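PDB 6MZO: inactive Zymogen C11 Protease from Parabacteroides distasonis, which is probably a clostripain-like cysteine peptidase of clan CD, which would cleave peptide bonds once activated and is captured here as the inactive zymogen. Local coordinates for residues I143-A147 against E169-F174; L254-V259 against V335-A339; S115-W120 against D161-C167. All coordinates share one frame; numbering follows the deposited sequence.

Contact 1. Residues I143-A147 against E169-F174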
# COMPACT_ATOMS: atom_id res chain seq x y z
N ILE A 143 -1.57 6.66 8.71
CA ILE A 143 -0.42 7.07 7.94
C ILE A 143 0.68 7.76 8.80
O ILE A 143 1.85 7.35 8.77
CB ILE A 143 -0.93 7.91 6.74
CG1 ILE A 143 0.20 8.64 6.04
CG2 ILE A 143 -2.09 8.83 7.20
CD1 ILE A 143 -0.27 9.35 4.71
N ASN A 144 0.32 8.73 9.68
CA ASN A 144 1.42 9.40 10.40
C ASN A 144 2.22 8.48 11.35
O ASN A 144 3.45 8.59 11.40
CB ASN A 144 0.94 10.60 11.17
CG ASN A 144 0.56 11.78 10.28
OD1 ASN A 144 0.51 11.68 9.08
ND2 ASN A 144 0.21 12.90 10.90
N ASP A 145 1.54 7.61 12.10
CA ASP A 145 2.26 6.76 13.07
C ASP A 145 3.08 5.73 12.32
O ASP A 145 4.25 5.48 12.68
CB ASP A 145 1.30 6.05 14.01
CG ASP A 145 0.69 6.99 15.00
OD1 ASP A 145 1.28 8.07 15.22
OD2 ASP A 145 -0.39 6.65 15.54
N LEU A 146 2.49 5.16 11.27
CA LEU A 146 3.23 4.15 10.51
C LEU A 146 4.49 4.72 9.82
O LEU A 146 5.56 4.09 9.83
CB LEU A 146 2.32 3.45 9.49
CG LEU A 146 2.91 2.25 8.72
CD1 LEU A 146 3.39 1.15 9.66
CD2 LEU A 146 1.90 1.71 7.76
N ALA A 147 4.37 5.89 9.20
CA ALA A 147 5.48 6.48 8.50
C ALA A 147 6.52 6.87 9.52
O ALA A 147 7.72 6.74 9.28
CB ALA A 147 5.00 7.69 7.69
N GLU A 169 -0.73 10.96 -0.75
CA GLU A 169 -0.40 11.21 0.63
C GLU A 169 0.47 10.14 1.25
O GLU A 169 1.39 10.46 2.05
CB GLU A 169 -1.67 11.32 1.46
CG GLU A 169 -2.64 12.50 1.08
CD GLU A 169 -3.62 12.12 -0.05
OE1 GLU A 169 -3.44 11.12 -0.74
OE2 GLU A 169 -4.56 12.91 -0.20
N VAL A 170 0.16 8.90 0.92
CA VAL A 170 0.99 7.76 1.38
C VAL A 170 2.31 7.70 0.67
O VAL A 170 3.41 7.48 1.29
CB VAL A 170 0.19 6.40 1.20
CG1 VAL A 170 1.13 5.17 1.31
CG2 VAL A 170 -1.00 6.38 2.16
N ALA A 171 2.29 7.82 -0.66
CA ALA A 171 3.59 7.75 -1.36
C ALA A 171 4.53 8.87 -0.81
O ALA A 171 5.79 8.67 -0.66
CB ALA A 171 3.39 7.90 -2.86
N TYR A 172 3.95 10.02 -0.49
CA TYR A 172 4.78 11.11 -0.01
C TYR A 172 5.29 10.80 1.40
O TYR A 172 6.50 11.01 1.73
CB TYR A 172 4.00 12.43 0.01
CG TYR A 172 4.83 13.64 0.30
CD1 TYR A 172 5.77 14.08 -0.63
CD2 TYR A 172 4.60 14.41 1.41
CE1 TYR A 172 6.49 15.27 -0.40
CE2 TYR A 172 5.36 15.62 1.70
CZ TYR A 172 6.26 16.02 0.72
OH TYR A 172 6.94 17.15 1.00
N ALA A 173 4.40 10.29 2.24
CA ALA A 173 4.78 10.04 3.67
C ALA A 173 5.90 9.02 3.78
O ALA A 173 6.72 9.13 4.74
CB ALA A 173 3.58 9.55 4.48
N PHE A 174 5.90 8.04 2.89
CA PHE A 174 6.90 6.96 2.97
C PHE A 174 8.09 7.16 2.08
O PHE A 174 8.91 6.22 1.94
CB PHE A 174 6.26 5.57 2.70
CG PHE A 174 5.30 5.17 3.81
CD1 PHE A 174 3.95 5.59 3.78
CD2 PHE A 174 5.75 4.45 4.90
CE1 PHE A 174 3.08 5.28 4.82
CE2 PHE A 174 4.90 4.14 5.95
CZ PHE A 174 3.55 4.57 5.92
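Ile143 and Ala147, one turn apart on helix 143-150, face Glu169, Val170, Ala173 and Phe174 at the end of helix 168-173. The axes of 143-147 and 169-173 run nearly parallel, 26° apart, with a closest approach of 10.4 Å. These helices precede and follow strand 155-162 in the chain and lie side by side against the sheet, as in an alpha/beta fold, Val170 resting on Phe160 and Phe174 on Ile158.

Aliphatic packing makes up the first group of contacts. Ile143 is fully extended, with CG1 anti to its N (chi1 167°) and CD1 anti beyond, and this straight branch carries CD1 to 3.3 Å from Glu169 O. CD1 also touches Val170 CG2, and CG1 lies 3.8 Å from Ala173 CB. The reach of an extended isoleucine suits the wider part of the gap, while small alanines suit the place where the chains draw together, Ala147 CB lying 4.0 Å from Ala173 CB.

The second group surrounds the Phe174 ring. Ala147 CB sits over one face in a CH-pi contact, 4.0 Å from the centroid, and Leu146 meets the rim near the ring plane, its CG 3.7 Å from Phe174 CZ.

Glu169 OE2 turns to Tyr347 OH and Tyr334 N, and Glu169 O is already engaged by Ala173 N within its own helix. Cohesion thus rests on van der Waals contact and one CH-pi contact.

Contact 2. Residues L254-V259 against V335-A339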
# COMPACT_ATOMS: atom_id res chain seq x y z
N LEU A 254 -11.65 25.19 -2.94
CA LEU A 254 -11.60 23.74 -2.94
C LEU A 254 -13.00 23.14 -2.94
O LEU A 254 -13.30 22.16 -3.65
CB LEU A 254 -10.80 23.24 -1.72
CG LEU A 254 -9.38 23.77 -1.76
CD1 LEU A 254 -8.72 23.43 -0.38
CD2 LEU A 254 -8.54 23.10 -2.86
N PHE A 255 -13.86 23.76 -2.16
CA PHE A 255 -15.19 23.22 -1.96
C PHE A 255 -16.04 23.41 -3.21
O PHE A 255 -17.06 22.73 -3.38
CB PHE A 255 -15.88 23.90 -0.77
CG PHE A 255 -15.26 23.57 0.60
CD1 PHE A 255 -14.34 22.52 0.74
CD2 PHE A 255 -15.59 24.31 1.70
CE1 PHE A 255 -13.81 22.26 1.98
CE2 PHE A 255 -15.08 24.05 2.96
CZ PHE A 255 -14.18 23.01 3.10
N ALA A 256 -15.64 24.32 -4.07
CA ALA A 256 -16.34 24.51 -5.34
C ALA A 256 -16.11 23.38 -6.37
O ALA A 256 -16.85 23.25 -7.37
CB ALA A 256 -15.96 25.89 -5.95
N VAL A 257 -15.12 22.52 -6.15
CA VAL A 257 -14.94 21.40 -7.04
C VAL A 257 -16.06 20.38 -6.87
O VAL A 257 -16.25 19.88 -5.76
CB VAL A 257 -13.61 20.68 -6.79
CG1 VAL A 257 -13.51 19.41 -7.65
CG2 VAL A 257 -12.42 21.65 -6.91
N PRO A 258 -16.76 20.04 -7.95
CA PRO A 258 -17.90 19.12 -7.79
C PRO A 258 -17.50 17.63 -7.84
O PRO A 258 -17.18 17.07 -8.90
CB PRO A 258 -18.81 19.48 -8.98
CG PRO A 258 -17.85 19.86 -10.08
CD PRO A 258 -16.58 20.45 -9.36
N VAL A 259 -17.54 16.98 -6.69
CA VAL A 259 -17.09 15.58 -6.66
C VAL A 259 -17.97 14.64 -7.48
O VAL A 259 -17.54 13.56 -7.84
CB VAL A 259 -17.00 14.99 -5.26
CG1 VAL A 259 -15.95 15.74 -4.47
CG2 VAL A 259 -18.37 15.02 -4.59
N VAL A 335 -10.13 14.52 -1.46
CA VAL A 335 -10.70 15.75 -2.02
C VAL A 335 -11.45 16.46 -0.87
O VAL A 335 -12.50 15.99 -0.46
CB VAL A 335 -11.68 15.42 -3.17
CG1 VAL A 335 -12.43 16.71 -3.60
CG2 VAL A 335 -10.86 14.79 -4.36
N PRO A 336 -10.94 17.62 -0.42
CA PRO A 336 -11.66 18.32 0.64
C PRO A 336 -13.08 18.73 0.19
O PRO A 336 -13.34 19.14 -0.96
CB PRO A 336 -10.83 19.58 0.88
CG PRO A 336 -9.37 19.03 0.63
CD PRO A 336 -9.56 18.14 -0.61
N GLN A 337 -14.00 18.57 1.12
CA GLN A 337 -15.42 18.78 0.85
C GLN A 337 -16.09 19.49 2.01
O GLN A 337 -15.80 19.22 3.20
CB GLN A 337 -16.12 17.44 0.59
CG GLN A 337 -15.62 16.75 -0.68
CD GLN A 337 -15.99 15.28 -0.73
OE1 GLN A 337 -17.18 14.90 -0.83
NE2 GLN A 337 -14.96 14.42 -0.63
N GLU A 338 -16.99 20.39 1.68
CA GLU A 338 -17.67 21.20 2.69
C GLU A 338 -18.43 20.31 3.67
O GLU A 338 -18.52 20.59 4.88
CB GLU A 338 -18.61 22.18 2.01
CG GLU A 338 -19.19 23.22 2.98
CD GLU A 338 -20.11 24.21 2.29
OE1 GLU A 338 -20.19 24.24 1.05
OE2 GLU A 338 -20.79 24.96 3.01
N ALA A 339 -18.93 19.19 3.17
CA ALA A 339 -19.80 18.34 3.96
C ALA A 339 -19.03 17.43 4.92
O ALA A 339 -19.65 16.75 5.74
CB ALA A 339 -20.68 17.50 3.05
O HOH W 1 -11.82 19.97 -3.19
O HOH W 2 -17.75 20.75 -1.11
O HOH W 3 -19.52 22.99 -1.16
O HOH W 4 -15.67 19.66 -2.79
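Phe255 lays its ring against the backbone of Glu338. The amide N of Glu338 stands 3.5 Å above the ring plane, toward the rim, and on the same face Glu338 CB makes a CH-pi contact 4.1 Å from the centroid. The flat ring suits a flat peptide, and Pro336 CB abuts Phe255 CE1 at 4.2 Å. With an alanine here the Glu338 peptide and Pro336 would probably lose their apolar cover, and a gap would open between the segments. Further along, Val259 CG1 touches both Val335 CG1 and the carboxamide carbon Gln337 CD, at 3.8 Å each.

Polar atoms are joined through water. One molecule donates to both Leu254 O and Pro336 O; another donates to Phe255 O while accepting from Glu338 N, 2.9 Å away.

A second shell sets these groups in place. The extended side chain of Gln337 (chi2 163°) brings NE2 to Val335 O, to which it donates at 2.9 Å in the carbonyl plane, and NE2 also binds His273 O. Asn344 ND2 holds Gln337 O, and Tyr281 packs on Leu254, Val335 and Pro336. The whole is a water-bridged junction between the C-terminal end of helix 251-255 and the loop that leaves the small antiparallel sheet 275-277/332-334.

Contact 3. Residues S115-W120 against D161-C167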
# COMPACT_ATOMS: atom_id res chain seq x y z
N SER A 115 -2.87 -5.96 5.25
CA SER A 115 -3.87 -5.43 6.20
C SER A 115 -5.06 -5.06 5.36
O SER A 115 -5.01 -4.04 4.69
CB SER A 115 -3.32 -4.20 6.92
OG SER A 115 -4.22 -3.71 7.93
N HIS A 116 -6.09 -5.88 5.32
CA HIS A 116 -7.30 -5.47 4.62
C HIS A 116 -8.37 -4.87 5.56
O HIS A 116 -8.81 -5.51 6.50
CB HIS A 116 -7.84 -6.65 3.83
CG HIS A 116 -6.91 -7.10 2.74
ND1 HIS A 116 -7.30 -7.94 1.72
CD2 HIS A 116 -5.60 -6.83 2.53
CE1 HIS A 116 -6.27 -8.16 0.92
NE2 HIS A 116 -5.24 -7.48 1.38
N GLY A 117 -8.75 -3.63 5.26
CA GLY A 117 -9.56 -2.77 6.11
C GLY A 117 -9.72 -1.43 5.42
O GLY A 117 -9.99 -1.39 4.21
N THR A 118 -9.53 -0.34 6.14
CA THR A 118 -9.73 1.01 5.57
C THR A 118 -8.42 1.67 5.14
O THR A 118 -8.39 2.87 4.85
CB THR A 118 -10.43 1.95 6.58
OG1 THR A 118 -9.58 2.17 7.71
CG2 THR A 118 -11.77 1.36 7.02
N GLY A 119 -7.35 0.90 5.10
CA GLY A 119 -6.07 1.44 4.69
C GLY A 119 -5.60 2.57 5.60
O GLY A 119 -5.59 2.46 6.83
N TRP A 120 -5.21 3.68 5.00
CA TRP A 120 -4.62 4.75 5.75
C TRP A 120 -5.60 5.76 6.38
O TRP A 120 -5.15 6.68 7.08
CB TRP A 120 -3.68 5.51 4.87
CG TRP A 120 -4.32 6.04 3.68
CD1 TRP A 120 -4.68 5.35 2.56
CD2 TRP A 120 -4.62 7.40 3.44
NE1 TRP A 120 -5.21 6.20 1.63
CE2 TRP A 120 -5.17 7.48 2.15
CE3 TRP A 120 -4.48 8.59 4.19
CZ2 TRP A 120 -5.57 8.68 1.58
CZ3 TRP A 120 -4.88 9.78 3.63
CH2 TRP A 120 -5.45 9.83 2.35
N ASP A 161 -0.23 -4.60 0.77
CA ASP A 161 -1.31 -5.47 0.36
C ASP A 161 -2.49 -5.08 1.22
O ASP A 161 -2.78 -5.67 2.26
CB ASP A 161 -0.87 -6.98 0.51
CG ASP A 161 -1.88 -7.92 -0.15
OD1 ASP A 161 -3.07 -7.54 -0.35
OD2 ASP A 161 -1.56 -9.08 -0.35
N ALA A 162 -3.18 -4.01 0.75
CA ALA A 162 -4.10 -3.25 1.61
C ALA A 162 -4.92 -2.38 0.66
O ALA A 162 -4.57 -2.23 -0.50
CB ALA A 162 -3.34 -2.37 2.63
N CYS A 163 -6.03 -1.88 1.18
CA CYS A 163 -6.79 -0.95 0.35
C CYS A 163 -6.29 0.47 0.39
O CYS A 163 -5.91 1.02 1.43
CB CYS A 163 -8.28 -0.96 0.78
SG CYS A 163 -9.02 -2.61 0.75
N TYR A 164 -6.41 1.10 -0.80
CA TYR A 164 -6.29 2.54 -1.00
C TYR A 164 -4.92 3.12 -0.72
O TYR A 164 -4.79 4.33 -0.53
CB TYR A 164 -7.34 3.28 -0.17
CG TYR A 164 -8.75 2.84 -0.45
CD1 TYR A 164 -9.28 2.90 -1.76
CD2 TYR A 164 -9.55 2.35 0.55
CE1 TYR A 164 -10.57 2.53 -1.99
CE2 TYR A 164 -10.88 1.98 0.33
CZ TYR A 164 -11.40 2.06 -0.96
OH TYR A 164 -12.69 1.70 -1.22
N MET A 165 -3.87 2.30 -0.73
CA MET A 165 -2.61 2.85 -0.28
C MET A 165 -1.86 3.56 -1.33
O MET A 165 -0.94 4.31 -1.05
CB MET A 165 -1.69 1.73 0.34
CG MET A 165 -2.30 1.13 1.60
SD MET A 165 -2.61 2.28 2.97
CE MET A 165 -0.90 2.44 3.61
N SER A 166 -2.19 3.32 -2.61
CA SER A 166 -1.56 4.12 -3.68
C SER A 166 -2.27 5.44 -3.77
O SER A 166 -3.20 5.61 -4.60
CB SER A 166 -1.67 3.42 -5.06
OG SER A 166 -0.75 2.33 -5.09
N CYS A 167 -1.85 6.39 -2.97
CA CYS A 167 -2.33 7.76 -3.04
C CYS A 167 -1.16 8.66 -2.77
O CYS A 167 -0.15 8.21 -2.24
CB CYS A 167 -3.41 8.03 -2.03
SG CYS A 167 -2.85 7.74 -0.30
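His116-Gly117 and Asp161-Ala162-Cys163 lie at the C-terminal ends of neighbouring parallel strands of the central sheet; these places match the His-Gly and Ala-Cys motifs of clan CD peptidases, so His116 and Cys163 are probably the catalytic pair. Ser115 N donates to Asp161 O in a nearly straight bond of 3.0 Å, continuing the pairing of strands 109-115 and 155-162. His116 NE2 gives a hydrogen bond to Asp161 OD1 at 2.8 Å; the donor points along its own ring plane but meets the oxygen from above the carboxylate, 50° out of its plane. The other oxygen, OD2, is held by Tyr195 OH and Phe193 N, so both arms of the aspartate are engaged and its rotation is fixed.

Glycine is needed at Gly119, because a side chain would collide with Cys163 O, which instead lies 3.3 Å from Gly119 CA; Gly119 O accepts from Asn139 ND2.

Trp120 gives a weak, strongly bent bond from NE1 to Tyr164 O at 2.9 Å, and Met165 SD touches the indole edge, 3.7 Å from Trp120 CD1. Cys167 is the N-cap of helix 168-173, its sulfur capping a backbone N. With chi1 at 59°, that same SG stands above the indole plane but off toward the rim, 3.4 Å from Trp120 CE2.

Overall arrangement
Strand 109-115 leads into 115-120, where contact 3 opens. The chain then forms helix 143-150, which opens contact 1, and returns along strand 155-162. Residues 161-167 close contact 3 before helix 168-173 closes contact 1, so the two cross. They also touch: Trp120 packs on Ile143 and Val170, joining the loops at the strand ends to the helix pair that flanks strand 155-162 in the sequence. Contact 2 comes later, in series, closing a loop of 75 residues between 254-259 and 335-339. It ties helix 251-255 to the chain preceding helix 341-347 and does not touch the other two, its nearest atoms being about 6 Å from contact 1 and 8 Å from contact 3.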